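Local coordinates for protein aminotransferase (Neisseria meningitidis Z2491, PDB 3JTX) that probably transfers amino groups between amino acids and keto acids, using a pyridoxal phosphate cofactor held as a lysine Schiff base, as in class I and II aminotransferases, at residues A[101-112]-A[130-140]. Residues are numbered along the deposited sequence; the frame is centred on the assembly and turned at random.
Sequences REALFSFVQTVL and YQIYEGATLLG. With MES (2-(N-morpholino)-ethanesulfonic acid), chain C.
R101 reaches across to Y130, Q131 and I132 of 130-140, its guanidinium edge donating hydrogen bonds from NH2 to Q131 OE1 (2.8 Å, in the guanidinium plane) and to Y130 OH (3.1 Å, 27° out of that plane). CG stands anti to the backbone N (chi1 177°) and the chain bends at chi3, laying one guanidinium face against I132 CD1. R101 NH1 is hydrogen-bonded to T272 O of the second subunit, and R101 N to the phosphate of the pyridoxal-lysine at 245. Q131 NE2 in turn is hydrogen-bonded to sulfonate O1S of MES, probably from the crystallisation liquor, at 3.0 Å. L104 CB rests on I132 CG2. In the large domain of this fold type I aminotransferase, the two helices run side by side at 32° on the mixed sheet, joined through strand 122-127. F105 brings CD1 to A136 CB (3.8 Å) and its ring edge to L139 CD1. V108 CG1 lies against A136 O, at 3.5 Å. Q109, bent at chi2, folds NE2 over the centre of the F105 ring and donates hydrogen bonds to both F105 O and A136 O (2.9 Å to the latter); backbone G140 N reaches A136 O from the other face of the carbonyl plane than Q109 NE2. L112 CB abuts G140 O (3.4 Å), while its CD1 meets T137 O.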
ATOM      1  N   ARG A 101      -8.464   2.037  -3.010  1.00 17.43           N
ATOM      2  CA  ARG A 101      -8.662   1.112  -1.875  1.00 16.70           C
ATOM      3  C   ARG A 101      -7.714   1.405  -0.703  1.00 16.65           C
ATOM      4  O   ARG A 101      -8.169   1.667   0.417  1.00 16.51           O
ATOM      5  CB  ARG A 101      -8.495  -0.348  -2.311  1.00 16.94           C
ATOM      6  CG  ARG A 101      -8.628  -1.346  -1.148  1.00 18.17           C
ATOM      7  CD  ARG A 101      -8.724  -2.792  -1.632  1.00 20.60           C
ATOM      8  NE  ARG A 101      -9.966  -2.950  -2.374  1.00 23.51           N
ATOM      9  CZ  ARG A 101     -10.935  -3.812  -2.089  1.00 27.37           C
ATOM     10  NH1 ARG A 101     -10.820  -4.703  -1.102  1.00 29.24           N
ATOM     11  NH2 ARG A 101     -12.033  -3.792  -2.834  1.00 27.92           N
ATOM     12  N   GLU A 102      -6.398   1.373  -0.950  1.00 15.93           N
ATOM     13  CA  GLU A 102      -5.430   1.614   0.120  1.00 15.39           C
ATOM     14  C   GLU A 102      -5.620   2.999   0.736  1.00 15.03           C
ATOM     15  O   GLU A 102      -5.433   3.180   1.938  1.00 15.32           O
ATOM     16  CB  GLU A 102      -3.975   1.393  -0.350  1.00 15.47           C
ATOM     17  CG  GLU A 102      -3.460   2.384  -1.386  1.00 16.21           C
ATOM     18  CD  GLU A 102      -2.776   3.643  -0.808  1.00 17.28           C
ATOM     19  OE1 GLU A 102      -2.801   3.870   0.418  1.00 16.79           O
ATOM     20  OE2 GLU A 102      -2.205   4.417  -1.606  1.00 16.32           O
ATOM     21  N   ALA A 103      -5.992   3.961  -0.101  1.00 14.92           N
ATOM     22  CA  ALA A 103      -6.168   5.351   0.291  1.00 15.51           C
ATOM     23  C   ALA A 103      -7.349   5.511   1.240  1.00 15.20           C
ATOM     24  O   ALA A 103      -7.224   6.122   2.284  1.00 15.55           O
ATOM     25  CB  ALA A 103      -6.375   6.221  -0.966  1.00 15.00           C
ATOM     26  N   LEU A 104      -8.487   4.924   0.879  1.00 15.63           N
ATOM     27  CA  LEU A 104      -9.683   5.003   1.709  1.00 16.61           C
ATOM     28  C   LEU A 104      -9.435   4.285   3.039  1.00 15.78           C
ATOM     29  O   LEU A 104      -9.786   4.799   4.109  1.00 15.45           O
ATOM     30  CB  LEU A 104     -10.873   4.350   0.992  1.00 17.14           C
ATOM     31  CG  LEU A 104     -11.474   5.077  -0.205  1.00 21.70           C
ATOM     32  CD1 LEU A 104     -12.216   4.094  -1.133  1.00 24.53           C
ATOM     33  CD2 LEU A 104     -12.400   6.226   0.244  1.00 22.01           C
ATOM     34  N   PHE A 105      -8.831   3.098   2.966  1.00 15.12           N
ATOM     35  CA  PHE A 105      -8.554   2.312   4.168  1.00 15.16           C
ATOM     36  C   PHE A 105      -7.630   3.049   5.130  1.00 15.45           C
ATOM     37  O   PHE A 105      -7.940   3.214   6.319  1.00 16.22           O
ATOM     38  CB  PHE A 105      -7.949   0.945   3.812  1.00 15.53           C
ATOM     39  CG  PHE A 105      -7.689   0.083   5.029  1.00 15.38           C
ATOM     40  CD1 PHE A 105      -8.678  -0.743   5.526  1.00 17.80           C
ATOM     41  CD2 PHE A 105      -6.470   0.136   5.692  1.00 16.43           C
ATOM     42  CE1 PHE A 105      -8.463  -1.528   6.678  1.00 15.35           C
ATOM     43  CE2 PHE A 105      -6.233  -0.654   6.842  1.00 17.57           C
ATOM     44  CZ  PHE A 105      -7.246  -1.472   7.336  1.00 15.78           C
ATOM     45  N   SER A 106      -6.482   3.499   4.623  1.00 15.00           N
ATOM     46  CA  SER A 106      -5.514   4.174   5.476  1.00 14.99           C
ATOM     47  C   SER A 106      -6.042   5.506   6.018  1.00 15.18           C
ATOM     48  O   SER A 106      -5.814   5.828   7.189  1.00 15.77           O
ATOM     49  CB  SER A 106      -4.175   4.371   4.759  1.00 13.95           C
ATOM     50  OG  SER A 106      -4.324   5.092   3.560  1.00 14.95           O
ATOM     51  N   PHE A 107      -6.770   6.271   5.207  1.00 15.31           N
ATOM     52  CA  PHE A 107      -7.307   7.521   5.710  1.00 15.62           C
ATOM     53  C   PHE A 107      -8.238   7.288   6.905  1.00 15.90           C
ATOM     54  O   PHE A 107      -8.135   7.955   7.931  1.00 15.82           O
ATOM     55  CB  PHE A 107      -7.998   8.366   4.629  1.00 15.70           C
ATOM     56  CG  PHE A 107      -8.351   9.730   5.127  1.00 17.62           C
ATOM     57  CD1 PHE A 107      -7.347  10.663   5.376  1.00 16.91           C
ATOM     58  CD2 PHE A 107      -9.661  10.062   5.439  1.00 16.60           C
ATOM     59  CE1 PHE A 107      -7.634  11.906   5.914  1.00 18.90           C
ATOM     60  CE2 PHE A 107      -9.962  11.322   5.974  1.00 18.73           C
ATOM     61  CZ  PHE A 107      -8.962  12.234   6.210  1.00 17.93           C
ATOM     62  N   VAL A 108      -9.110   6.301   6.783  1.00 15.86           N
ATOM     63  CA  VAL A 108     -10.008   5.928   7.877  1.00 16.72           C
ATOM     64  C   VAL A 108      -9.225   5.553   9.145  1.00 18.18           C
ATOM     65  O   VAL A 108      -9.561   6.018  10.256  1.00 17.93           O
ATOM     66  CB  VAL A 108     -10.959   4.795   7.443  1.00 16.59           C
ATOM     67  CG1 VAL A 108     -11.719   4.204   8.650  1.00 16.18           C
ATOM     68  CG2 VAL A 108     -11.919   5.327   6.391  1.00 15.29           C
ATOM     69  N   GLN A 109      -8.158   4.765   8.995  1.00 19.12           N
ATOM     70  CA  GLN A 109      -7.370   4.389  10.184  1.00 20.37           C
ATOM     71  C   GLN A 109      -6.867   5.634  10.936  1.00 21.12           C
ATOM     72  O   GLN A 109      -6.921   5.663  12.173  1.00 21.06           O
ATOM     73  CB  GLN A 109      -6.177   3.475   9.856  1.00 20.14           C
ATOM     74  CG  GLN A 109      -6.500   2.205   9.098  1.00 20.15           C
ATOM     75  CD  GLN A 109      -7.741   1.487   9.597  1.00 20.97           C
ATOM     76  OE1 GLN A 109      -7.755   0.936  10.706  1.00 23.71           O
ATOM     77  NE2 GLN A 109      -8.801   1.485   8.779  1.00 18.38           N
ATOM     78  N   THR A 110      -6.413   6.653  10.206  1.00 21.80           N
ATOM     79  CA  THR A 110      -5.917   7.889  10.824  1.00 22.88           C
ATOM     80  C   THR A 110      -7.018   8.716  11.509  1.00 23.93           C
ATOM     81  O   THR A 110      -6.755   9.462  12.461  1.00 25.16           O
ATOM     82  CB  THR A 110      -5.220   8.815   9.804  1.00 22.59           C
ATOM     83  OG1 THR A 110      -6.204   9.476   8.992  1.00 22.13           O
ATOM     84  CG2 THR A 110      -4.245   8.042   8.902  1.00 22.72           C
ATOM     85  N   VAL A 111      -8.247   8.605  11.027  1.00 25.14           N
ATOM     86  CA  VAL A 111      -9.358   9.348  11.606  1.00 26.26           C
ATOM     87  C   VAL A 111      -9.881   8.700  12.898  1.00 28.05           C
ATOM     88  O   VAL A 111     -10.343   9.400  13.802  1.00 28.95           O
ATOM     89  CB  VAL A 111     -10.474   9.530  10.555  1.00 26.68           C
ATOM     90  CG1 VAL A 111     -11.733  10.095  11.193  1.00 27.00           C
ATOM     91  CG2 VAL A 111      -9.950  10.438   9.415  1.00 25.31           C
ATOM     92  N   LEU A 112      -9.792   7.377  12.995  1.00 29.55           N
ATOM     93  CA  LEU A 112     -10.288   6.639  14.148  1.00 31.28           C
ATOM     94  C   LEU A 112      -9.149   6.459  15.175  1.00 33.91           C
ATOM     95  O   LEU A 112      -8.050   6.034  14.835  1.00 35.03           O
ATOM     96  CB  LEU A 112     -10.886   5.303  13.683  1.00 30.76           C
ATOM     97  CG  LEU A 112     -12.056   5.422  12.685  1.00 28.72           C
ATOM     98  CD1 LEU A 112     -12.525   4.064  12.210  1.00 26.43           C
ATOM     99  CD2 LEU A 112     -13.248   6.201  13.294  1.00 27.63           C
ATOM    100  N   TYR A 130     -20.215   0.011  -0.200  1.00 21.69           N
ATOM    101  CA  TYR A 130     -19.025  -0.610  -0.778  1.00 21.43           C
ATOM    102  C   TYR A 130     -18.226  -1.204   0.362  1.00 21.54           C
ATOM    103  O   TYR A 130     -17.955  -0.532   1.364  1.00 21.15           O
ATOM    104  CB  TYR A 130     -18.195   0.428  -1.547  1.00 21.45           C
ATOM    105  CG  TYR A 130     -16.922  -0.068  -2.204  1.00 21.13           C
ATOM    106  CD1 TYR A 130     -16.940  -1.076  -3.163  1.00 22.67           C
ATOM    107  CD2 TYR A 130     -15.696   0.532  -1.916  1.00 23.26           C
ATOM    108  CE1 TYR A 130     -15.752  -1.489  -3.803  1.00 24.18           C
ATOM    109  CE2 TYR A 130     -14.505   0.121  -2.547  1.00 22.63           C
ATOM    110  CZ  TYR A 130     -14.535  -0.885  -3.476  1.00 25.35           C
ATOM    111  OH  TYR A 130     -13.341  -1.282  -4.078  1.00 24.95           O
ATOM    112  N   GLN A 131     -17.872  -2.476   0.188  1.00 21.89           N
ATOM    113  CA  GLN A 131     -17.140  -3.316   1.162  1.00 22.54           C
ATOM    114  C   GLN A 131     -16.101  -2.597   2.026  1.00 21.72           C
ATOM    115  O   GLN A 131     -16.105  -2.740   3.261  1.00 21.42           O
ATOM    116  CB  GLN A 131     -16.450  -4.484   0.390  1.00 23.74           C
ATOM    117  CG  GLN A 131     -15.429  -4.004  -0.771  1.00 25.79           C
ATOM    118  CD  GLN A 131     -15.564  -4.763  -2.124  1.00 28.58           C
ATOM    119  OE1 GLN A 131     -14.561  -5.092  -2.789  1.00 29.12           O
ATOM    120  NE2 GLN A 131     -16.791  -5.035  -2.523  1.00 28.29           N
ATOM    121  N   ILE A 132     -15.224  -1.812   1.391  1.00 20.85           N
ATOM    122  CA  ILE A 132     -14.109  -1.149   2.077  0.50 20.46           C
ATOM    123  C   ILE A 132     -14.609  -0.215   3.179  1.00 20.22           C
ATOM    124  O   ILE A 132     -13.994  -0.110   4.221  1.00 19.83           O
ATOM    125  CB  ILE A 132     -13.205  -0.347   1.086  0.50 20.39           C
ATOM    126  CG1 ILE A 132     -12.395  -1.295   0.200  0.50 20.08           C
ATOM    127  CG2 ILE A 132     -12.260   0.586   1.837  0.50 20.66           C
ATOM    128  CD1 ILE A 132     -11.519  -2.250   0.967  0.50 18.17           C
ATOM    129  N   TYR A 133     -15.756   0.449   2.957  1.00 19.34           N
ATOM    130  CA  TYR A 133     -16.271   1.389   3.969  1.00 18.48           C
ATOM    131  C   TYR A 133     -16.493   0.669   5.307  1.00 18.64           C
ATOM    132  O   TYR A 133     -16.133   1.181   6.373  1.00 18.38           O
ATOM    133  CB  TYR A 133     -17.570   2.100   3.539  1.00 18.65           C
ATOM    134  CG  TYR A 133     -17.563   2.726   2.162  1.00 17.81           C
ATOM    135  CD1 TYR A 133     -16.369   3.059   1.505  1.00 17.70           C
ATOM    136  CD2 TYR A 133     -18.762   2.987   1.499  1.00 18.14           C
ATOM    137  CE1 TYR A 133     -16.384   3.603   0.221  1.00 16.31           C
ATOM    138  CE2 TYR A 133     -18.772   3.555   0.230  1.00 16.17           C
ATOM    139  CZ  TYR A 133     -17.590   3.848  -0.399  1.00 16.22           C
ATOM    140  OH  TYR A 133     -17.628   4.350  -1.668  1.00 17.61           O
ATOM    141  N   GLU A 134     -17.079  -0.519   5.239  1.00 18.69           N
ATOM    142  CA  GLU A 134     -17.352  -1.313   6.431  1.00 18.77           C
ATOM    143  C   GLU A 134     -16.066  -1.867   7.042  1.00 18.55           C
ATOM    144  O   GLU A 134     -15.823  -1.726   8.234  1.00 18.37           O
ATOM    145  CB  GLU A 134     -18.282  -2.467   6.082  1.00 19.51           C
ATOM    146  CG  GLU A 134     -18.562  -3.376   7.268  1.00 20.13           C
ATOM    147  CD  GLU A 134     -19.254  -4.675   6.870  1.00 22.26           C
ATOM    148  OE1 GLU A 134     -18.879  -5.312   5.849  1.00 24.02           O
ATOM    149  OE2 GLU A 134     -20.159  -5.063   7.618  1.00 21.62           O
ATOM    150  N   GLY A 135     -15.240  -2.508   6.221  1.00 18.29           N
ATOM    151  CA  GLY A 135     -14.004  -3.098   6.722  1.00 17.92           C
ATOM    152  C   GLY A 135     -13.069  -2.087   7.356  1.00 17.55           C
ATOM    153  O   GLY A 135     -12.501  -2.337   8.418  1.00 17.06           O
ATOM    154  N   ALA A 136     -12.894  -0.948   6.695  1.00 17.31           N
ATOM    155  CA  ALA A 136     -11.961   0.081   7.156  1.00 17.02           C
ATOM    156  C   ALA A 136     -12.392   0.610   8.516  1.00 17.34           C
ATOM    157  O   ALA A 136     -11.576   0.767   9.428  1.00 17.45           O
ATOM    158  CB  ALA A 136     -11.879   1.232   6.117  1.00 17.28           C
ATOM    159  N   THR A 137     -13.694   0.870   8.650  1.00 16.85           N
ATOM    160  CA  THR A 137     -14.263   1.370   9.885  1.00 16.65           C
ATOM    161  C   THR A 137     -14.077   0.374  11.022  1.00 16.88           C
ATOM    162  O   THR A 137     -13.534   0.733  12.065  1.00 16.47           O
ATOM    163  CB  THR A 137     -15.754   1.717   9.693  1.00 16.31           C
ATOM    164  OG1 THR A 137     -15.866   2.734   8.676  1.00 16.62           O
ATOM    165  CG2 THR A 137     -16.385   2.192  11.027  1.00 16.16           C
ATOM    166  N   LEU A 138     -14.483  -0.878  10.802  1.00 17.03           N
ATOM    167  CA  LEU A 138     -14.436  -1.902  11.862  1.00 17.64           C
ATOM    168  C   LEU A 138     -12.994  -2.246  12.242  1.00 18.00           C
ATOM    169  O   LEU A 138     -12.658  -2.307  13.429  1.00 17.69           O
ATOM    170  CB  LEU A 138     -15.243  -3.148  11.459  1.00 17.19           C
ATOM    171  CG  LEU A 138     -16.768  -2.931  11.360  1.00 18.43           C
ATOM    172  CD1 LEU A 138     -17.516  -4.202  10.948  1.00 17.62           C
ATOM    173  CD2 LEU A 138     -17.362  -2.366  12.665  1.00 18.91           C
ATOM    174  N   LEU A 139     -12.126  -2.431  11.252  1.00 18.61           N
ATOM    175  CA  LEU A 139     -10.718  -2.690  11.552  1.00 19.72           C
ATOM    176  C   LEU A 139     -10.046  -1.497  12.236  1.00 20.43           C
ATOM    177  O   LEU A 139      -9.117  -1.696  13.002  1.00 21.50           O
ATOM    178  CB  LEU A 139      -9.932  -3.129  10.316  1.00 18.89           C
ATOM    179  CG  LEU A 139     -10.313  -4.525   9.817  1.00 18.67           C
ATOM    180  CD1 LEU A 139      -9.865  -4.710   8.367  1.00 17.50           C
ATOM    181  CD2 LEU A 139      -9.733  -5.615  10.745  1.00 18.11           C
ATOM    182  N   GLY A 140     -10.534  -0.280  11.998  1.00 20.45           N
ATOM    183  CA  GLY A 140     -10.049   0.893  12.718  1.00 20.95           C
ATOM    184  C   GLY A 140     -10.615   1.130  14.114  1.00 21.65           C
ATOM    185  O   GLY A 140     -10.279   2.121  14.753  1.00 22.49           O
TER
HETATM  186  O1  MES C 400     -11.806  -3.413  -6.192  1.00 37.64           O
HETATM  187  C2  MES C 400     -11.256  -4.739  -6.027  1.00 39.14           C
HETATM  188  C3  MES C 400     -12.245  -5.829  -5.558  1.00 39.00           C
HETATM  189  N4  MES C 400     -13.562  -5.705  -6.203  1.00 39.90           N
HETATM  190  C5  MES C 400     -13.856  -4.514  -6.995  1.00 40.15           C
HETATM  191  C6  MES C 400     -13.233  -3.333  -6.274  1.00 40.10           C
HETATM  192  C7  MES C 400     -14.540  -6.794  -5.950  1.00 40.27           C
HETATM  193  C8  MES C 400     -15.727  -6.893  -6.933  1.00 40.23           C
HETATM  194  S   MES C 400     -17.217  -7.116  -6.144  1.00 42.14           S
HETATM  195  O1S MES C 400     -17.530  -5.971  -5.245  1.00 40.62           O
HETATM  196  O2S MES C 400     -18.239  -7.194  -7.218  1.00 39.35           O
HETATM  197  O3S MES C 400     -17.137  -8.368  -5.348  1.00 41.08           O